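PDB 4ONQ: DNA methyltransferase from Nicotiana tabacum, which probably transfers methyl groups from S-adenosyl-L-methionine to C5 of cytosine in DNA as a de novo methyltransferase, this chain being its catalytic domain. Local coordinates for residues W116-K121 and Q160-N165; T120-L125 and A175-D180; L186-N191 and G243-Y248. The protein carries 5 engineered substitutions. All coordinates share one frame; numbering follows the deposited sequence.

Interaction 1 of 3, residues W116-K121 and Q160-N165; sequences WDPRTK and QCRKWN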
loop_
_atom_site.group_PDB
_atom_site.type_symbol
_atom_site.label_atom_id
_atom_site.label_comp_id
_atom_site.label_asym_id
_atom_site.label_seq_id
_atom_site.Cartn_x
_atom_site.Cartn_y
_atom_site.Cartn_z
ATOM N N TRP A 116 19.079 -12.112 -20.938
ATOM C CA TRP A 116 18.659 -13.365 -20.322
ATOM C C TRP A 116 17.915 -13.175 -18.998
ATOM O O TRP A 116 17.495 -14.152 -18.372
ATOM C CB TRP A 116 19.849 -14.310 -20.142
ATOM C CG TRP A 116 21.014 -13.709 -19.409
ATOM C CD1 TRP A 116 22.078 -13.060 -19.958
ATOM C CD2 TRP A 116 21.234 -13.713 -17.992
ATOM N NE1 TRP A 116 22.947 -12.656 -18.971
ATOM C CE2 TRP A 116 22.449 -13.042 -17.756
ATOM C CE3 TRP A 116 20.516 -14.212 -16.902
ATOM C CZ2 TRP A 116 22.966 -12.860 -16.475
ATOM C CZ3 TRP A 116 21.031 -14.031 -15.628
ATOM C CH2 TRP A 116 22.246 -13.360 -15.426
ATOM N N ASP A 117 17.765 -11.924 -18.570
ATOM C CA ASP A 117 16.941 -11.610 -17.408
ATOM C C ASP A 117 15.582 -11.148 -17.917
ATOM O O ASP A 117 15.432 -10.013 -18.370
ATOM C CB ASP A 117 17.602 -10.529 -16.548
ATOM C CG ASP A 117 16.920 -10.344 -15.195
ATOM O OD1 ASP A 117 15.681 -10.507 -15.106
ATOM O OD2 ASP A 117 17.631 -10.032 -14.214
ATOM N N PRO A 118 14.580 -12.033 -17.845
ATOM C CA PRO A 118 13.281 -11.794 -18.484
ATOM C C PRO A 118 12.347 -10.905 -17.675
ATOM O O PRO A 118 11.302 -10.523 -18.191
ATOM C CB PRO A 118 12.688 -13.202 -18.590
ATOM C CG PRO A 118 13.261 -13.929 -17.415
ATOM C CD PRO A 118 14.645 -13.349 -17.183
ATOM N N ARG A 119 12.710 -10.588 -16.436
ATOM C CA ARG A 119 11.846 -9.783 -15.578
ATOM C C ARG A 119 11.506 -8.424 -16.188
ATOM O O ARG A 119 12.374 -7.727 -16.714
ATOM C CB ARG A 119 12.496 -9.555 -14.222
ATOM C CG ARG A 119 12.686 -10.790 -13.389
ATOM C CD ARG A 119 13.427 -10.433 -12.110
ATOM N NE ARG A 119 14.757 -9.899 -12.391
ATOM C CZ ARG A 119 15.449 -9.143 -11.547
ATOM N NH1 ARG A 119 14.931 -8.822 -10.370
ATOM N NH2 ARG A 119 16.653 -8.706 -11.888
ATOM N N THR A 120 10.232 -8.060 -16.115
ATOM C CA THR A 120 9.803 -6.711 -16.459
ATOM C C THR A 120 9.003 -6.169 -15.284
ATOM O O THR A 120 8.544 -5.029 -15.285
ATOM C CB THR A 120 8.948 -6.691 -17.733
ATOM O OG1 THR A 120 7.812 -7.544 -17.553
ATOM C CG2 THR A 120 9.760 -7.182 -18.924
ATOM N N LYS A 121 8.869 -7.008 -14.267
ATOM C CA LYS A 121 8.082 -6.690 -13.094
ATOM C C LYS A 121 8.845 -7.154 -11.864
ATOM O O LYS A 121 9.421 -8.245 -11.854
ATOM C CB LYS A 121 6.746 -7.429 -13.160
ATOM C CG LYS A 121 5.549 -6.580 -12.813
ATOM C CD LYS A 121 5.035 -5.820 -14.025
ATOM C CE LYS A 121 3.849 -4.959 -13.644
ATOM N NZ LYS A 121 3.391 -4.128 -14.774
ATOM N N GLN A 160 18.119 -15.496 -6.977
ATOM C CA GLN A 160 18.497 -14.515 -6.004
ATOM C C GLN A 160 17.920 -13.143 -6.266
ATOM O O GLN A 160 17.529 -12.502 -5.365
ATOM C CB GLN A 160 20.001 -14.440 -5.831
ATOM C CG GLN A 160 20.665 -15.714 -5.401
ATOM C CD GLN A 160 20.123 -16.278 -4.133
ATOM O OE1 GLN A 160 19.994 -15.611 -3.155
ATOM N NE2 GLN A 160 19.821 -17.521 -4.158
ATOM N N CYS A 161 17.883 -12.714 -7.506
ATOM C CA CYS A 161 17.315 -11.438 -7.884
ATOM C C CYS A 161 15.841 -11.287 -7.639
ATOM O O CYS A 161 15.405 -10.272 -7.218
ATOM C CB CYS A 161 17.604 -11.137 -9.330
ATOM S SG CYS A 161 19.295 -10.819 -9.695
ATOM N N ARG A 162 15.079 -12.317 -7.933
ATOM C CA ARG A 162 13.685 -12.331 -7.627
ATOM C C ARG A 162 13.414 -12.310 -6.168
ATOM O O ARG A 162 12.519 -11.642 -5.722
ATOM C CB ARG A 162 13.039 -13.555 -8.206
ATOM C CG ARG A 162 12.850 -13.488 -9.679
ATOM C CD ARG A 162 12.455 -14.810 -10.269
ATOM N NE ARG A 162 11.871 -14.511 -11.535
ATOM C CZ ARG A 162 12.357 -14.903 -12.682
ATOM N NH1 ARG A 162 13.410 -15.666 -12.712
ATOM N NH2 ARG A 162 11.772 -14.535 -13.789
ATOM N N LYS A 163 14.175 -13.082 -5.433
ATOM C CA LYS A 163 14.018 -13.178 -4.017
ATOM C C LYS A 163 14.298 -11.880 -3.326
ATOM O O LYS A 163 13.684 -11.539 -2.375
ATOM C CB LYS A 163 14.890 -14.274 -3.469
ATOM C CG LYS A 163 14.999 -14.272 -1.975
ATOM C CD LYS A 163 15.677 -15.508 -1.457
ATOM C CE LYS A 163 15.536 -15.566 0.032
ATOM N NZ LYS A 163 16.694 -16.186 0.659
ATOM N N TRP A 164 15.265 -11.163 -3.809
ATOM C CA TRP A 164 15.685 -9.950 -3.120
ATOM C C TRP A 164 15.371 -8.668 -3.882
ATOM O O TRP A 164 15.748 -7.584 -3.441
ATOM C CB TRP A 164 17.185 -10.014 -2.822
ATOM C CG TRP A 164 17.532 -11.051 -1.812
ATOM C CD1 TRP A 164 17.923 -12.335 -2.054
ATOM C CD2 TRP A 164 17.507 -10.899 -0.390
ATOM N NE1 TRP A 164 18.155 -12.989 -0.868
ATOM C CE2 TRP A 164 17.906 -12.130 0.168
ATOM C CE3 TRP A 164 17.204 -9.834 0.467
ATOM C CZ2 TRP A 164 17.994 -12.333 1.542
ATOM C CZ3 TRP A 164 17.299 -10.036 1.832
ATOM C CH2 TRP A 164 17.688 -11.276 2.356
ATOM N N ASN A 165 14.683 -8.793 -5.014
ATOM C CA ASN A 165 14.368 -7.641 -5.851
ATOM C C ASN A 165 15.622 -6.848 -6.226
ATOM O O ASN A 165 15.696 -5.635 -6.024
ATOM C CB ASN A 165 13.324 -6.742 -5.183
ATOM C CG ASN A 165 11.899 -7.177 -5.491
ATOM O OD1 ASN A 165 11.644 -7.818 -6.508
ATOM N ND2 ASN A 165 10.963 -6.821 -4.616
HETATM O O HOH W 1 12.423 -9.206 -9.018
#

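Interaction 2 of 3, residues T120-L125 and A175-D180; sequences TKLNCL and APLEPD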
loop_
_atom_site.group_PDB
_atom_site.type_symbol
_atom_site.label_atom_id
_atom_site.label_comp_id
_atom_site.label_asym_id
_atom_site.label_seq_id
_atom_site.Cartn_x
_atom_site.Cartn_y
_atom_site.Cartn_z
ATOM N N THR A 120 10.232 -8.060 -16.115
ATOM C CA THR A 120 9.803 -6.711 -16.459
ATOM C C THR A 120 9.003 -6.169 -15.284
ATOM O O THR A 120 8.544 -5.029 -15.285
ATOM C CB THR A 120 8.948 -6.691 -17.733
ATOM O OG1 THR A 120 7.812 -7.544 -17.553
ATOM C CG2 THR A 120 9.760 -7.182 -18.924
ATOM N N LYS A 121 8.869 -7.008 -14.267
ATOM C CA LYS A 121 8.082 -6.690 -13.094
ATOM C C LYS A 121 8.845 -7.154 -11.864
ATOM O O LYS A 121 9.421 -8.245 -11.854
ATOM C CB LYS A 121 6.746 -7.429 -13.160
ATOM C CG LYS A 121 5.549 -6.580 -12.813
ATOM C CD LYS A 121 5.035 -5.820 -14.025
ATOM C CE LYS A 121 3.849 -4.959 -13.644
ATOM N NZ LYS A 121 3.391 -4.128 -14.774
ATOM N N LEU A 122 8.854 -6.327 -10.827
ATOM C CA LEU A 122 9.486 -6.698 -9.566
ATOM C C LEU A 122 8.519 -7.505 -8.705
ATOM O O LEU A 122 7.306 -7.432 -8.886
ATOM C CB LEU A 122 9.937 -5.446 -8.813
ATOM C CG LEU A 122 11.081 -4.655 -9.454
ATOM C CD1 LEU A 122 11.021 -3.192 -9.058
ATOM C CD2 LEU A 122 12.415 -5.249 -9.045
ATOM N N ASN A 123 9.063 -8.276 -7.771
ATOM C CA ASN A 123 8.247 -8.978 -6.788
ATOM C C ASN A 123 7.764 -8.029 -5.695
ATOM O O ASN A 123 8.052 -6.832 -5.738
ATOM C CB ASN A 123 9.030 -10.141 -6.184
ATOM C CG ASN A 123 9.254 -11.263 -7.175
ATOM O OD1 ASN A 123 8.881 -11.158 -8.340
ATOM N ND2 ASN A 123 9.872 -12.343 -6.717
ATOM N N CYS A 124 7.019 -8.561 -4.729
ATOM C CA CYS A 124 6.520 -7.760 -3.613
ATOM C C CYS A 124 7.677 -7.056 -2.916
ATOM O O CYS A 124 8.702 -7.672 -2.625
ATOM C CB CYS A 124 5.750 -8.639 -2.619
ATOM S SG CYS A 124 4.841 -7.717 -1.338
ATOM N N LEU A 125 7.522 -5.760 -2.668
ATOM C CA LEU A 125 8.583 -4.986 -2.030
ATOM C C LEU A 125 8.605 -5.258 -0.530
ATOM O O LEU A 125 7.608 -5.035 0.146
ATOM C CB LEU A 125 8.380 -3.494 -2.282
ATOM C CG LEU A 125 8.247 -3.065 -3.741
ATOM C CD1 LEU A 125 7.866 -1.592 -3.823
ATOM C CD2 LEU A 125 9.530 -3.336 -4.506
ATOM N N ALA A 175 22.057 -4.540 -7.710
ATOM C CA ALA A 175 21.939 -3.773 -6.484
ATOM C C ALA A 175 20.531 -3.897 -5.937
ATOM O O ALA A 175 19.578 -4.074 -6.692
ATOM C CB ALA A 175 22.277 -2.317 -6.752
ATOM N N PRO A 176 20.392 -3.812 -4.615
ATOM C CA PRO A 176 19.027 -3.667 -4.105
ATOM C C PRO A 176 18.479 -2.287 -4.478
ATOM O O PRO A 176 19.264 -1.381 -4.776
ATOM C CB PRO A 176 19.205 -3.785 -2.590
ATOM C CG PRO A 176 20.633 -3.350 -2.341
ATOM C CD PRO A 176 21.412 -3.772 -3.553
ATOM N N LEU A 177 17.158 -2.140 -4.486
ATOM C CA LEU A 177 16.547 -0.837 -4.701
ATOM C C LEU A 177 16.978 0.146 -3.618
ATOM O O LEU A 177 17.042 -0.210 -2.442
ATOM C CB LEU A 177 15.026 -0.964 -4.668
ATOM C CG LEU A 177 14.411 -1.858 -5.741
ATOM C CD1 LEU A 177 13.015 -2.284 -5.314
ATOM C CD2 LEU A 177 14.387 -1.132 -7.087
ATOM N N GLU A 178 17.274 1.381 -4.010
ATOM C CA GLU A 178 17.506 2.440 -3.035
ATOM C C GLU A 178 16.144 3.000 -2.616
ATOM O O GLU A 178 15.178 2.910 -3.376
ATOM C CB GLU A 178 18.412 3.532 -3.626
ATOM C CG GLU A 178 19.875 3.107 -3.833
ATOM C CD GLU A 178 20.625 2.845 -2.523
ATOM O OE1 GLU A 178 20.481 3.644 -1.567
ATOM O OE2 GLU A 178 21.361 1.833 -2.451
ATOM N N PRO A 179 16.056 3.566 -1.401
ATOM C CA PRO A 179 14.787 4.064 -0.856
ATOM C C PRO A 179 13.982 5.015 -1.757
ATOM O O PRO A 179 12.762 4.911 -1.728
ATOM C CB PRO A 179 15.219 4.769 0.433
ATOM C CG PRO A 179 16.438 4.034 0.859
ATOM C CD PRO A 179 17.144 3.643 -0.408
ATOM N N ASP A 180 14.612 5.902 -2.526
ATOM C CA ASP A 180 13.840 6.776 -3.423
ATOM C C ASP A 180 13.092 5.975 -4.505
ATOM O O ASP A 180 11.951 6.294 -4.859
ATOM C CB ASP A 180 14.704 7.878 -4.049
ATOM C CG ASP A 180 15.754 7.336 -4.995
ATOM O OD1 ASP A 180 16.513 6.437 -4.583
ATOM O OD2 ASP A 180 15.815 7.805 -6.156
#

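Interaction 3 of 3, residues L186-N191 and G243-Y248; sequences LGFPKN and GEVALY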
loop_
_atom_site.group_PDB
_atom_site.type_symbol
_atom_site.label_atom_id
_atom_site.label_comp_id
_atom_site.label_asym_id
_atom_site.label_seq_id
_atom_site.Cartn_x
_atom_site.Cartn_y
_atom_site.Cartn_z
ATOM N N LEU A 186 5.954 2.777 -4.753
ATOM C CA LEU A 186 4.764 2.730 -3.909
ATOM C C LEU A 186 3.826 3.930 -4.080
ATOM O O LEU A 186 2.735 3.941 -3.519
ATOM C CB LEU A 186 5.160 2.569 -2.442
ATOM C CG LEU A 186 5.806 1.216 -2.134
ATOM C CD1 LEU A 186 6.382 1.205 -0.738
ATOM C CD2 LEU A 186 4.785 0.091 -2.310
ATOM N N GLY A 187 4.244 4.930 -4.854
ATOM C CA GLY A 187 3.401 6.084 -5.120
ATOM C C GLY A 187 3.574 7.236 -4.143
ATOM O O GLY A 187 2.732 8.128 -4.065
ATOM N N PHE A 188 4.667 7.218 -3.390
ATOM C CA PHE A 188 4.945 8.281 -2.434
ATOM C C PHE A 188 5.770 9.385 -3.072
ATOM O O PHE A 188 6.542 9.135 -3.997
ATOM C CB PHE A 188 5.651 7.721 -1.194
ATOM C CG PHE A 188 4.734 6.967 -0.271
ATOM C CD1 PHE A 188 3.947 7.643 0.652
ATOM C CD2 PHE A 188 4.643 5.582 -0.336
ATOM C CE1 PHE A 188 3.095 6.945 1.503
ATOM C CE2 PHE A 188 3.794 4.884 0.504
ATOM C CZ PHE A 188 3.023 5.564 1.427
ATOM N N PRO A 189 5.594 10.623 -2.592
ATOM C CA PRO A 189 6.431 11.709 -3.109
ATOM C C PRO A 189 7.880 11.487 -2.711
ATOM O O PRO A 189 8.152 10.882 -1.677
ATOM C CB PRO A 189 5.870 12.948 -2.412
ATOM C CG PRO A 189 5.219 12.424 -1.169
ATOM C CD PRO A 189 4.673 11.080 -1.538
ATOM N N LYS A 190 8.802 11.954 -3.534
ATOM C CA LYS A 190 10.214 11.736 -3.269
ATOM C C LYS A 190 10.671 12.457 -2.005
ATOM O O LYS A 190 10.329 13.627 -1.791
ATOM C CB LYS A 190 11.067 12.165 -4.458
ATOM C CG LYS A 190 12.543 11.981 -4.203
ATOM C CD LYS A 190 13.366 12.168 -5.447
ATOM C CE LYS A 190 14.832 11.949 -5.142
ATOM N NZ LYS A 190 15.637 11.829 -6.388
ATOM N N ASN A 191 11.451 11.734 -1.201
ATOM C CA ASN A 191 11.987 12.191 0.085
ATOM C C ASN A 191 10.958 12.131 1.209
ATOM O O ASN A 191 11.195 12.629 2.308
ATOM C CB ASN A 191 12.636 13.583 -0.002
ATOM C CG ASN A 191 13.916 13.585 -0.827
ATOM O OD1 ASN A 191 14.531 12.543 -1.048
ATOM N ND2 ASN A 191 14.322 14.762 -1.279
ATOM N N GLY A 243 -2.831 5.991 3.053
ATOM C CA GLY A 243 -4.212 6.398 2.856
ATOM C C GLY A 243 -4.358 7.893 2.640
ATOM O O GLY A 243 -4.998 8.334 1.686
ATOM N N GLU A 244 -3.746 8.668 3.529
ATOM C CA GLU A 244 -3.827 10.121 3.484
ATOM C C GLU A 244 -3.242 10.663 2.181
ATOM O O GLU A 244 -3.773 11.604 1.590
ATOM C CB GLU A 244 -3.111 10.729 4.697
ATOM C CG GLU A 244 -3.699 10.335 6.059
ATOM C CD GLU A 244 -3.226 8.971 6.569
ATOM O OE1 GLU A 244 -2.831 8.117 5.749
ATOM O OE2 GLU A 244 -3.251 8.754 7.800
ATOM N N VAL A 245 -2.154 10.050 1.730
ATOM C CA VAL A 245 -1.508 10.450 0.488
ATOM C C VAL A 245 -2.383 10.097 -0.707
ATOM O O VAL A 245 -2.453 10.850 -1.676
ATOM C CB VAL A 245 -0.112 9.807 0.346
ATOM C CG1 VAL A 245 0.474 10.069 -1.033
ATOM C CG2 VAL A 245 0.815 10.341 1.422
ATOM N N ALA A 246 -3.056 8.954 -0.629
ATOM C CA ALA A 246 -4.004 8.567 -1.666
ATOM C C ALA A 246 -5.143 9.594 -1.773
ATOM O O ALA A 246 -5.434 10.090 -2.858
ATOM C CB ALA A 246 -4.551 7.172 -1.397
ATOM N N LEU A 247 -5.776 9.915 -0.646
ATOM C CA LEU A 247 -6.842 10.914 -0.628
ATOM C C LEU A 247 -6.351 12.259 -1.137
ATOM O O LEU A 247 -7.064 12.963 -1.853
ATOM C CB LEU A 247 -7.398 11.088 0.783
ATOM C CG LEU A 247 -8.051 9.847 1.387
ATOM C CD1 LEU A 247 -8.301 10.062 2.875
ATOM C CD2 LEU A 247 -9.345 9.521 0.650
ATOM N N TYR A 248 -5.130 12.616 -0.764
ATOM C CA TYR A 248 -4.562 13.895 -1.170
ATOM C C TYR A 248 -4.321 13.952 -2.672
ATOM O O TYR A 248 -4.609 14.958 -3.319
ATOM C CB TYR A 248 -3.272 14.177 -0.410
ATOM C CG TYR A 248 -2.498 15.363 -0.935
ATOM C CD1 TYR A 248 -2.886 16.660 -0.630
ATOM C CD2 TYR A 248 -1.371 15.182 -1.729
ATOM C CE1 TYR A 248 -2.174 17.748 -1.102
ATOM C CE2 TYR A 248 -0.650 16.261 -2.203
ATOM C CZ TYR A 248 -1.056 17.543 -1.883
ATOM O OH TYR A 248 -0.344 18.623 -2.356
#

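Interaction 1 of 3, residues W116-K121 and Q160-N165
R119 reaches toward helix 151-164 and lays one face of its guanidinium over C161: the CB of C161 approaches from that face, off-centre toward the rim, and stands 3.7 Å from R119 NH2. The bend at chi3 (-62°) turns the R119 head back along its own loop, where it grips D117 side-on. R119 NE gives a nearly straight bond of 2.9 Å to D117 OD1 (171° at the hydrogen), directed at the syn lone pair. R119 NH2 reaches D117 OD2, also at 2.9 Å, completing the salt bridge close to the guanidinium plane. R119 NH1 donates to the carbonyl of L166 and to a water, which passes a bond on to N165 OD1, so all three nitrogens have partners; W168 NE1 binds D117 OD2 as well.

R162 runs past R119 in the opposite direction, R162 CG lying 3.9 Å from R119 CD. Its head lies under the aliphatic part of its neighbour, R119 CG resting over one face and 3.9 Å from R162 NH2, while P118 CG sits 4.0 Å from the same NH2. The two guanidinium planes stand 64° apart and are not stacked. With an alanine in place of R119, the D117 carboxylate would probably lose its charged mate and keep only the backbone N and W168 NE1 as partners, and C161 CB is likely to lose the guanidinium that lies against it. Since D117 OD1 also accepts from the R119 backbone N at 3.3 Å, the loop folds here as an Asx turn, with the arginine-carboxylate pair set against the last turns of the helix.

Interaction 2 of 3, residues T120-L125 and A175-D180
L125 and L177 are brought together by similar torsions used differently. Each has CG beside its backbone N and opposite the carbonyl carbon (chi1 -55° in L125 and -62° in L177). In L177 the second torsion, 160°, sends CD1 outward in continuation of the chain, and this methyl is the tip that crosses to the 120-125 loop. L125 answers with its other branch: its CD2 lies 3.7 Å from L177 CD1, and the two side chains cross at about a right angle. L122 points toward L177 and adds a looser contact to the same methyl, with L122 CD1 4.3 Å from L177 CD1. One leucine tip therefore serves two leucines from a loop that has no regular secondary structure.

The site lies where the hairpin of strands 166-170 and 173-176 passes into helix 179-186. V167 of the hairpin touches both L122 and L177, V182 of the helix packs on L177, and L185 covers L122 and L125. All three contacting residues are buried, and no polar atom takes part in these contacts. The contact is accordingly hydrophobic and without directional bonds, so that its hold depends on the fit of methyl groups and on their removal from water.

Interaction 3 of 3, residues L186-N191 and G243-Y248
V245 projects from helix 242-249 toward the 186-191 loop and can be followed outward atom by atom. Its CB already lies near the F188 ring, 4.5 Å from F188 CE1. Beyond CB the side chain forks, and the two methyls divide the loop between them. CG2 comes to 4.1 Å from F188 CE1, approaching the ring obliquely, while the two side chains cross at about a right angle. V245 CG1 is anti to the backbone N (chi1 172°) and is thereby directed at the residues flanking F188, the carbonyl O of G187 at 4.2 Å and the ring of P189, whose CD is 4.3 Å away.

G187 closes helix 179-186 in a Schellman motif: its positive phi of 91° ends the helix, and the chain goes on as the extended F188-P189 pair. The opposing helix comes after strand 231-236 and a glycine-rich turn, the first strand-loop-helix unit of the cofactor-binding fold of class I methyltransferases. Thus V245 joins that unit to a segment preceding it in sequence, in keeping with the rearranged motif order of DRM enzymes.

Further partners surround the pair. V213 of helix 213-220 touches both F188 and V245, W273 of helix 264-276 packs on V245, and H192 stacks with the F188 ring. The F188 side chain itself lies about 5 Å from the bound sinefungin, an analogue of the methyl donor.

Interactions 1 and 2 share T120 and K121, and the loop after helix 107-110 serves both: first against helix 151-164, then against the turn leading into helix 179-186. They touch through N165 OD1 and N123 N, 2.9 Å apart. Interaction 1 is partly buried, lies about 21 Å (centre to centre) from the middle of the chain, and relies on arginine packing with a charged pair alongside. Interactions 2 and 3 are buried and mainly apolar, the latter about 10 Å from that centre and near the ligand. Helix 179-186 connects these two, with L125 CD1 packing 3.8 Å from L186 CD2. Interactions 1 and 3 do not touch.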